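Side-chain contact in membrane-anchored mycosin mycp1 (Mycobacterium smegmatis, PDB 4KB5), which acts as a subtilisin-like serine protease that cleaves EspB and may regulate type VII (ESX-1) secretion and virulence: residues 42-45 / 46-49. Numbering follows the deposited sequence.
Sequences DRPW and ANDY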
ATOM      1  N   ASP A  42      10.402  14.192  20.281  1.00 40.53           N
ATOM      2  CA  ASP A  42      10.609  12.747  20.476  1.00 43.45           C
ATOM      3  C   ASP A  42      10.556  12.005  19.133  1.00 42.60           C
ATOM      4  O   ASP A  42       9.803  12.396  18.242  1.00 41.69           O
ATOM      5  CB  ASP A  42       9.498  12.186  21.371  1.00 45.02           C
ATOM      6  CG  ASP A  42       9.456  12.831  22.761  1.00 49.67           C
ATOM      7  OD1 ASP A  42      10.488  13.369  23.224  1.00 50.88           O
ATOM      8  OD2 ASP A  42       8.376  12.777  23.399  1.00 51.87           O
ATOM      9  N   ARG A  43      11.342  10.938  18.993  1.00 43.16           N
ATOM     10  CA  ARG A  43      11.195   9.993  17.866  1.00 42.47           C
ATOM     11  C   ARG A  43       9.800   9.371  17.930  1.00 37.01           C
ATOM     12  O   ARG A  43       9.346   9.019  19.010  1.00 37.41           O
ATOM     13  CB  ARG A  43      12.242   8.878  17.952  1.00 45.86           C
ATOM     14  CG  ARG A  43      13.667   9.304  17.641  1.00 50.46           C
ATOM     15  CD  ARG A  43      14.045   8.939  16.218  1.00 54.22           C
ATOM     16  NE  ARG A  43      15.413   9.336  15.881  1.00 56.11           N
ATOM     17  CZ  ARG A  43      15.734  10.279  14.995  1.00 55.99           C
ATOM     18  NH1 ARG A  43      14.790  10.948  14.332  1.00 54.84           N
ATOM     19  NH2 ARG A  43      17.011  10.551  14.765  1.00 56.72           N
ATOM     20  N   PRO A  44       9.093   9.279  16.784  1.00 34.94           N
ATOM     21  CA  PRO A  44       7.798   8.577  16.783  1.00 33.94           C
ATOM     22  C   PRO A  44       8.018   7.111  17.154  1.00 32.17           C
ATOM     23  O   PRO A  44       9.092   6.573  16.882  1.00 30.57           O
ATOM     24  CB  PRO A  44       7.330   8.679  15.320  1.00 33.43           C
ATOM     25  CG  PRO A  44       8.139   9.786  14.726  1.00 32.90           C
ATOM     26  CD  PRO A  44       9.452   9.773  15.443  1.00 32.85           C
ATOM     27  N   TRP A  45       7.027   6.480  17.771  1.00 30.98           N
ATOM     28  CA  TRP A  45       7.201   5.099  18.248  1.00 33.87           C
ATOM     29  C   TRP A  45       7.600   4.133  17.157  1.00 34.96           C
ATOM     30  O   TRP A  45       8.425   3.242  17.389  1.00 35.77           O
ATOM     31  CB  TRP A  45       5.977   4.611  19.032  1.00 32.35           C
ATOM     32  CG  TRP A  45       4.783   4.153  18.217  1.00 34.42           C
ATOM     33  CD1 TRP A  45       3.628   4.875  17.911  1.00 36.15           C
ATOM     34  CD2 TRP A  45       4.566   2.825  17.620  1.00 35.98           C
ATOM     35  NE1 TRP A  45       2.755   4.120  17.167  1.00 35.47           N
ATOM     36  CE2 TRP A  45       3.255   2.879  16.958  1.00 35.63           C
ATOM     37  CE3 TRP A  45       5.307   1.639  17.561  1.00 36.05           C
ATOM     38  CZ2 TRP A  45       2.723   1.782  16.284  1.00 36.43           C
ATOM     39  CZ3 TRP A  45       4.764   0.548  16.871  1.00 36.58           C
ATOM     40  CH2 TRP A  45       3.498   0.614  16.257  1.00 35.01           C
ATOM     41  N   ALA A  46       7.054   4.312  15.950  1.00 32.95           N
ATOM     42  CA  ALA A  46       7.358   3.390  14.846  1.00 31.74           C
ATOM     43  C   ALA A  46       8.836   3.446  14.461  1.00 31.42           C
ATOM     44  O   ALA A  46       9.419   2.430  14.073  1.00 31.40           O
ATOM     45  CB  ALA A  46       6.463   3.667  13.637  1.00 31.81           C
ATOM     46  N   ASN A  47       9.439   4.631  14.575  1.00 30.17           N
ATOM     47  CA  ASN A  47      10.863   4.800  14.299  1.00 31.14           C
ATOM     48  C   ASN A  47      11.745   4.004  15.267  1.00 33.11           C
ATOM     49  O   ASN A  47      12.764   3.439  14.858  1.00 32.61           O
ATOM     50  CB  ASN A  47      11.266   6.272  14.349  1.00 32.15           C
ATOM     51  CG  ASN A  47      10.771   7.069  13.143  1.00 33.86           C
ATOM     52  OD1 ASN A  47      11.573   7.631  12.391  1.00 35.04           O
ATOM     53  ND2 ASN A  47       9.451   7.119  12.955  1.00 29.89           N
ATOM     54  N   ASP A  48      11.369   3.991  16.549  1.00 32.77           N
ATOM     55  CA  ASP A  48      12.104   3.212  17.554  1.00 34.83           C
ATOM     56  C   ASP A  48      11.838   1.717  17.340  1.00 32.76           C
ATOM     57  O   ASP A  48      12.757   0.925  17.304  1.00 35.44           O
ATOM     58  CB  ASP A  48      11.681   3.595  18.973  1.00 36.62           C
ATOM     59  CG  ASP A  48      12.218   4.955  19.414  1.00 40.40           C
ATOM     60  OD1 ASP A  48      13.287   5.392  18.931  1.00 41.52           O
ATOM     61  OD2 ASP A  48      11.560   5.572  20.278  1.00 42.50           O
ATOM     62  N   TYR A  49      10.569   1.357  17.205  1.00 32.29           N
ATOM     63  CA  TYR A  49      10.155  -0.028  17.008  1.00 35.23           C
ATOM     64  C   TYR A  49      10.869  -0.699  15.823  1.00 34.72           C
ATOM     65  O   TYR A  49      11.353  -1.829  15.937  1.00 34.02           O
ATOM     66  CB  TYR A  49       8.648  -0.067  16.817  1.00 37.05           C
ATOM     67  CG  TYR A  49       8.057  -1.448  16.833  1.00 42.65           C
ATOM     68  CD1 TYR A  49       7.395  -1.923  17.963  1.00 43.98           C
ATOM     69  CD2 TYR A  49       8.145  -2.286  15.713  1.00 43.63           C
ATOM     70  CE1 TYR A  49       6.837  -3.192  17.980  1.00 47.23           C
ATOM     71  CE2 TYR A  49       7.600  -3.561  15.729  1.00 45.57           C
ATOM     72  CZ  TYR A  49       6.949  -4.004  16.862  1.00 46.63           C
ATOM     73  OH  TYR A  49       6.398  -5.259  16.886  1.00 52.54           O
TER
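Residues 42-49 run unbroken from a loop into the short helix 45-49, with Pro44 at the N-cap, and two aromatic side chains four residues apart, Trp45 and Tyr49, lie side by side on it and point the same way. This is a local contact at a helix start in the subtilase fold, away from the catalytic residues. Pro44 ends the incoming loop, and its carbonyl O turns into the first turn, where Asn47 N lies 3.0 Å from Pro44 O and Asp48 N lies 3.5 Å from the same oxygen, both weak hydrogen bonds. The next bond is far better formed: Tyr49 N reaches Trp45 O at 2.9 Å, almost straight at 173°.

Trp45 takes a chi1 of 80°, with CG tucked between its own backbone N and carbonyl carbon; this holds the indole close over the peptide N of Ala46. The six-membered ring then presents its edge to Tyr49 in an offset T-shaped pair, planes at 88°, in which Trp45 CZ3 comes within 3.8 Å of Tyr49 CD1. The methyl of Ala46 sits over one indole face. Beyond the helix, Trp45 also rests on Pro282 of strand 279-282, and its NE1 donates to Glu284 O.

On another side, the Pro44 ring packs against the side chain of Asn47. Arg43 passes Asp48 without a salt bridge: Asp48 OD1 meets Arg43 CB at 3.8 Å, while NH1 of the guanidinium bonds to Gly118 O. The helix start thus combines one nearly straight backbone bond, two weak ones sharing Pro44 O and an aromatic pair, whereas Arg43 NE and Asp48 OD1, 5.4 Å apart, probably add no more than a weak attraction.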